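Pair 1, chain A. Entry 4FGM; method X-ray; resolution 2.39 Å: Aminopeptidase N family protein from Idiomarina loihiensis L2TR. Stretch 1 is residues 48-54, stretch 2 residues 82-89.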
# COMPACT_ATOMS: atom_id res chain seq x y z
N LYS A 48 -10.26 18.21 10.00
CA LYS A 48 -10.60 19.38 9.18
C LYS A 48 -11.90 19.23 8.39
O LYS A 48 -12.46 20.22 7.92
CB LYS A 48 -9.47 19.69 8.21
CG LYS A 48 -9.18 18.57 7.22
CD LYS A 48 -7.89 18.81 6.46
CE LYS A 48 -7.35 17.51 5.86
NZ LYS A 48 -6.11 17.75 5.08
N HIS A 49 -12.37 17.99 8.23
CA HIS A 49 -13.61 17.74 7.48
C HIS A 49 -14.86 17.74 8.36
O HIS A 49 -15.99 17.65 7.86
CB HIS A 49 -13.51 16.40 6.74
CG HIS A 49 -12.33 16.31 5.82
ND1 HIS A 49 -12.06 17.26 4.86
CD2 HIS A 49 -11.34 15.38 5.73
CE1 HIS A 49 -10.96 16.92 4.21
NE2 HIS A 49 -10.51 15.79 4.71
N ILE A 50 -14.67 17.84 9.67
CA ILE A 50 -15.77 17.89 10.62
C ILE A 50 -16.37 19.28 10.55
O ILE A 50 -15.66 20.28 10.65
CB ILE A 50 -15.27 17.57 12.03
CG1 ILE A 50 -15.01 16.06 12.11
CG2 ILE A 50 -16.27 18.02 13.08
CD1 ILE A 50 -14.56 15.59 13.47
N ILE A 51 -17.69 19.34 10.38
CA ILE A 51 -18.37 20.62 10.21
C ILE A 51 -19.63 20.79 11.07
O ILE A 51 -20.41 19.85 11.26
CB ILE A 51 -18.79 20.79 8.73
CG1 ILE A 51 -17.55 20.77 7.84
CG2 ILE A 51 -19.57 22.07 8.53
CD1 ILE A 51 -17.86 20.67 6.35
N GLY A 52 -19.81 22.01 11.56
CA GLY A 52 -20.96 22.37 12.37
C GLY A 52 -21.24 21.47 13.56
O GLY A 52 -22.38 21.04 13.75
N LEU A 53 -20.23 21.20 14.36
CA LEU A 53 -20.43 20.34 15.52
C LEU A 53 -21.11 21.10 16.66
O LEU A 53 -20.78 22.25 16.93
CB LEU A 53 -19.07 19.78 16.00
CG LEU A 53 -19.06 18.80 17.19
CD1 LEU A 53 -17.94 17.80 17.02
CD2 LEU A 53 -18.91 19.56 18.49
N HIS A 54 -22.09 20.46 17.29
CA HIS A 54 -22.78 21.06 18.43
C HIS A 54 -23.23 19.93 19.34
O HIS A 54 -23.20 18.76 18.95
CB HIS A 54 -23.95 21.95 17.99
CG HIS A 54 -24.98 21.25 17.17
ND1 HIS A 54 -24.78 20.93 15.84
CD2 HIS A 54 -26.23 20.84 17.47
CE1 HIS A 54 -25.86 20.36 15.36
NE2 HIS A 54 -26.76 20.29 16.33
N THR A 82 -25.58 14.01 23.55
CA THR A 82 -25.59 13.67 22.13
C THR A 82 -24.83 14.76 21.38
O THR A 82 -25.14 15.94 21.51
CB THR A 82 -27.03 13.58 21.58
OG1 THR A 82 -27.76 12.59 22.32
CG2 THR A 82 -27.02 13.18 20.11
N VAL A 83 -23.83 14.35 20.61
CA VAL A 83 -23.01 15.29 19.84
C VAL A 83 -23.36 15.11 18.37
O VAL A 83 -23.38 14.00 17.86
CB VAL A 83 -21.51 15.00 20.06
CG1 VAL A 83 -20.66 16.05 19.36
CG2 VAL A 83 -21.21 14.97 21.56
N HIS A 84 -23.65 16.22 17.69
CA HIS A 84 -24.02 16.18 16.28
C HIS A 84 -23.00 16.92 15.43
O HIS A 84 -22.51 17.98 15.82
CB HIS A 84 -25.37 16.85 16.05
CG HIS A 84 -26.50 16.27 16.83
ND1 HIS A 84 -27.18 15.13 16.44
CD2 HIS A 84 -27.11 16.69 17.97
CE1 HIS A 84 -28.16 14.89 17.29
NE2 HIS A 84 -28.14 15.82 18.23
N TYR A 85 -22.69 16.38 14.26
CA TYR A 85 -21.79 17.05 13.32
C TYR A 85 -21.91 16.43 11.95
O TYR A 85 -22.51 15.36 11.78
CB TYR A 85 -20.32 17.01 13.78
CG TYR A 85 -19.76 15.64 14.10
CD1 TYR A 85 -19.88 15.10 15.38
CD2 TYR A 85 -19.09 14.89 13.12
CE1 TYR A 85 -19.36 13.84 15.68
CE2 TYR A 85 -18.56 13.62 13.42
CZ TYR A 85 -18.70 13.11 14.70
OH TYR A 85 -18.21 11.86 15.01
N GLN A 86 -21.38 17.13 10.95
CA GLN A 86 -21.38 16.65 9.58
C GLN A 86 -19.93 16.39 9.21
O GLN A 86 -19.01 16.93 9.82
CB GLN A 86 -21.93 17.71 8.63
CG GLN A 86 -23.38 18.05 8.84
CD GLN A 86 -23.94 18.80 7.66
OE1 GLN A 86 -23.46 19.88 7.32
NE2 GLN A 86 -24.95 18.24 7.02
N VAL A 87 -19.73 15.55 8.20
CA VAL A 87 -18.39 15.25 7.75
C VAL A 87 -18.31 15.40 6.23
O VAL A 87 -19.14 14.83 5.50
CB VAL A 87 -17.98 13.82 8.15
CG1 VAL A 87 -16.57 13.54 7.69
CG2 VAL A 87 -18.10 13.66 9.65
N TYR A 88 -17.34 16.18 5.76
CA TYR A 88 -17.15 16.40 4.32
C TYR A 88 -16.32 15.24 3.78
O TYR A 88 -15.19 15.03 4.21
CB TYR A 88 -16.41 17.71 4.06
CG TYR A 88 -16.22 18.01 2.59
CD1 TYR A 88 -17.31 18.34 1.78
CD2 TYR A 88 -14.95 17.97 2.01
CE1 TYR A 88 -17.14 18.62 0.43
CE2 TYR A 88 -14.77 18.26 0.66
CZ TYR A 88 -15.87 18.59 -0.13
OH TYR A 88 -15.69 18.91 -1.45
N ALA A 89 -16.88 14.49 2.83
CA ALA A 89 -16.20 13.33 2.27
C ALA A 89 -16.01 13.41 0.76
O ALA A 89 -16.84 12.92 -0.00
CB ALA A 89 -16.99 12.07 2.62

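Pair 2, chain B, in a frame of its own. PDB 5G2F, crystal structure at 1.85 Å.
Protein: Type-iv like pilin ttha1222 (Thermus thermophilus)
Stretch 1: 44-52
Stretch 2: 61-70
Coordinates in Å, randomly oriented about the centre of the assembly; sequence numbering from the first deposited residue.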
# COMPACT_ATOMS: atom_id res chain seq x y z
N PRO B 44 -10.93 -11.78 -2.37
CA PRO B 44 -12.22 -12.13 -3.00
C PRO B 44 -12.88 -10.89 -3.64
O PRO B 44 -12.73 -9.79 -3.14
CB PRO B 44 -13.07 -12.67 -1.84
CG PRO B 44 -12.11 -12.97 -0.74
CD PRO B 44 -10.92 -12.08 -0.93
N LYS B 45 -13.61 -11.07 -4.73
CA LYS B 45 -14.10 -9.91 -5.48
C LYS B 45 -15.18 -9.17 -4.69
O LYS B 45 -15.41 -7.99 -4.92
CB LYS B 45 -14.55 -10.29 -6.90
CG LYS B 45 -15.69 -11.28 -6.96
CD LYS B 45 -16.08 -11.60 -8.41
CE LYS B 45 -16.89 -12.88 -8.48
NZ LYS B 45 -18.00 -12.86 -7.49
N THR B 46 -15.80 -9.83 -3.72
CA THR B 46 -16.73 -9.14 -2.81
C THR B 46 -16.08 -7.95 -2.09
O THR B 46 -16.76 -6.97 -1.75
CB THR B 46 -17.41 -10.11 -1.79
OG1 THR B 46 -18.42 -9.40 -1.05
CG2 THR B 46 -16.42 -10.69 -0.79
N VAL B 47 -14.78 -8.02 -1.83
CA VAL B 47 -14.09 -6.92 -1.16
C VAL B 47 -13.79 -5.81 -2.15
O VAL B 47 -12.91 -5.94 -3.00
CB VAL B 47 -12.80 -7.37 -0.48
CG1 VAL B 47 -12.17 -6.20 0.25
CG2 VAL B 47 -13.08 -8.52 0.50
N THR B 48 -14.53 -4.71 -2.05
CA THR B 48 -14.39 -3.61 -2.99
C THR B 48 -13.60 -2.45 -2.45
O THR B 48 -13.12 -1.62 -3.22
CB THR B 48 -15.77 -3.10 -3.47
OG1 THR B 48 -16.54 -2.65 -2.35
CG2 THR B 48 -16.52 -4.20 -4.16
N ALA B 49 -13.45 -2.37 -1.13
CA ALA B 49 -12.64 -1.33 -0.51
C ALA B 49 -12.02 -1.95 0.76
O ALA B 49 -12.62 -2.85 1.35
CB ALA B 49 -13.47 -0.12 -0.15
N CYS B 50 -10.80 -1.55 1.07
CA CYS B 50 -10.08 -2.09 2.20
C CYS B 50 -9.02 -1.11 2.67
O CYS B 50 -8.07 -0.82 1.95
CB CYS B 50 -9.47 -3.44 1.84
SG CYS B 50 -8.96 -4.51 3.23
N THR B 51 -9.17 -0.60 3.89
CA THR B 51 -8.24 0.40 4.41
C THR B 51 -7.74 -0.03 5.78
O THR B 51 -8.48 -0.68 6.54
CB THR B 51 -8.90 1.80 4.57
OG1 THR B 51 -9.96 1.70 5.50
CG2 THR B 51 -9.46 2.29 3.30
N ILE B 52 -6.51 0.35 6.08
CA ILE B 52 -5.92 0.06 7.38
C ILE B 52 -5.62 1.39 8.02
O ILE B 52 -4.97 2.24 7.40
CB ILE B 52 -4.62 -0.76 7.26
CG1 ILE B 52 -4.89 -2.05 6.48
CG2 ILE B 52 -4.05 -1.02 8.66
CD1 ILE B 52 -3.61 -2.72 5.94
N VAL B 61 -6.88 -0.73 12.71
CA VAL B 61 -8.22 -1.08 12.39
C VAL B 61 -8.29 -1.31 10.90
O VAL B 61 -7.83 -0.45 10.12
CB VAL B 61 -9.21 0.06 12.75
CG1 VAL B 61 -10.64 -0.38 12.51
CG2 VAL B 61 -9.06 0.43 14.22
N ILE B 62 -8.83 -2.45 10.51
CA ILE B 62 -9.06 -2.74 9.10
C ILE B 62 -10.54 -2.55 8.81
O ILE B 62 -11.38 -3.12 9.52
CB ILE B 62 -8.69 -4.21 8.76
CG1 ILE B 62 -7.23 -4.49 9.12
CG2 ILE B 62 -8.97 -4.51 7.30
CD1 ILE B 62 -6.90 -5.96 9.26
N GLU B 63 -10.85 -1.81 7.76
CA GLU B 63 -12.23 -1.62 7.31
C GLU B 63 -12.36 -2.10 5.91
O GLU B 63 -11.58 -1.68 5.04
CB GLU B 63 -12.59 -0.15 7.30
CG GLU B 63 -12.70 0.50 8.66
CD GLU B 63 -12.83 2.00 8.50
OE1 GLU B 63 -13.98 2.48 8.31
OE2 GLU B 63 -11.78 2.69 8.50
N ALA B 64 -13.26 -3.03 5.69
CA ALA B 64 -13.48 -3.54 4.35
C ALA B 64 -14.95 -3.40 3.97
O ALA B 64 -15.82 -3.68 4.79
CB ALA B 64 -13.03 -4.98 4.27
N SER B 65 -15.20 -2.95 2.74
CA SER B 65 -16.54 -2.87 2.20
C SER B 65 -16.75 -4.05 1.33
O SER B 65 -15.86 -4.39 0.54
CB SER B 65 -16.74 -1.62 1.37
OG SER B 65 -16.43 -0.49 2.14
N LEU B 66 -17.94 -4.66 1.48
CA LEU B 66 -18.28 -5.84 0.74
C LEU B 66 -19.49 -5.55 -0.15
O LEU B 66 -20.44 -4.86 0.25
CB LEU B 66 -18.65 -6.99 1.68
CG LEU B 66 -17.69 -7.28 2.83
CD1 LEU B 66 -18.18 -8.46 3.65
CD2 LEU B 66 -16.29 -7.53 2.28
N ASP B 67 -19.48 -6.08 -1.35
CA ASP B 67 -20.77 -6.07 -2.06
C ASP B 67 -21.36 -7.46 -2.25
O ASP B 67 -20.64 -8.46 -2.35
CB ASP B 67 -20.75 -5.27 -3.36
CG ASP B 67 -19.92 -5.90 -4.41
OD1 ASP B 67 -19.14 -6.81 -4.07
OD2 ASP B 67 -20.09 -5.50 -5.58
N GLY B 68 -22.68 -7.51 -2.30
CA GLY B 68 -23.40 -8.76 -2.48
C GLY B 68 -23.24 -9.68 -1.28
O GLY B 68 -23.35 -10.91 -1.39
N ALA B 69 -23.04 -9.08 -0.11
CA ALA B 69 -22.81 -9.84 1.10
C ALA B 69 -23.90 -9.56 2.14
O ALA B 69 -24.59 -8.54 2.08
CB ALA B 69 -21.44 -9.48 1.68
N ALA B 70 -24.03 -10.47 3.10
CA ALA B 70 -25.03 -10.32 4.16
C ALA B 70 -24.79 -9.08 5.05
O ALA B 70 -25.70 -8.61 5.73
CB ALA B 70 -25.08 -11.57 5.02
O HOH W 1 -9.39 1.42 8.39

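The two pairs differ most sharply where His54(A) of pair 1 coincides with Thr51(B) of pair 2 and His84(A) with Glu63(B): pair 1 fills this cross-strand site with two imidazoles in direct contact, pair 2 with small polar groups joined by a water. In pair 1, His84(A) CB lies over the face of the His54(A) ring, 3.9 Å from its centroid, while the two rings, with planes at 29° and centroids 5.3 Å apart, are slid so far that they barely overlap. In pair 2 the hydroxyl and carboxylate do not meet directly, Thr51(B) OG1 standing 3.6 Å from Glu63(B) OE2; water 1 bridges them, 3.0 Å from Thr51(B) OG1 and 2.7 Å from Glu63(B) OE2.

Beneath these side chains the backbones agree, superposing to 0.7 Å over 14 residues. In each pair the first stretch runs antiparallel to the second, with a one-residue register shift, a beta bulge; in pair 2 it is a continuous strand from Val47(B) to Ile52(B), while in pair 1 the chain turns a corner at Gly52(A), with strand residues before and after it. The bulge separates Ile51(A) from His54(A) in pair 1 and Val47(B) from Ala49(B) in pair 2. Beyond it, matched ladder bonds recur: His54(A) N donates to His84(A) O and His84(A) N to His54(A) O, both at 2.9 Å, just as Thr51(B) N donates to Glu63(B) O and Glu63(B) N to Thr51(B) O, again both at 2.9 Å. Before it, Tyr88(A) N to His49(A) O and Asp67(B) N to Thr46(B) O are equivalent 2.9 Å bonds.

Around the bulge the match loosens, with CA atoms 1.3 Å apart for Ile51(A) and Thr48(B) and 1.1 Å for Gly52(A) and Ala49(B). Gly52(A) has phi/psi of 51/50, a positive phi that by itself favours glycine, whereas Ala49(B) keeps an extended -148/145. The incoming bond is kept, Ile51(A) N to Gln86(A) O at 2.8 Å and Thr48(B) N to Ser65(B) O at 2.9 Å, but the return bond changes acceptor: Gln86(A) N donates to Ile51(A) O, and Ser65(B) N to Ala49(B) O, each at 2.9 Å. In pair 1, His54(A) ND1 also donates to Gly52(A) O at 3.2 Å, tying its ring back to the bulge.

Apolar packing follows the same plan with different bulk. Leu53(A) coincides with Cys50(B), and Tyr85(A) with Ala64(B). The large pair packs with Leu53(A) CD1 3.7 Å from Tyr85(A) CD1, and the ring also reaches Ile50(A), whose CG2 is 4.2 Å from Tyr85(A) CD2. The small pair leaves Cys50(B) SG 4.2 Å from Ala64(B) CB, and Val47(B) CG1, at the Ile50(A) position, comes within 4.3 Å of the same methyl. Val47(B) gains a closer neighbour in Leu66(B), with CG2 to CD2 at 3.8 Å.

At the other end, His49(A) coincides with Thr46(B). His49(A) ND1 sits at the edge of the Tyr88(A) ring, 4.1 Å from its CD2, whereas Thr46(B) OG1 donates a 2.7 Å hydrogen bond to Asp67(B) O.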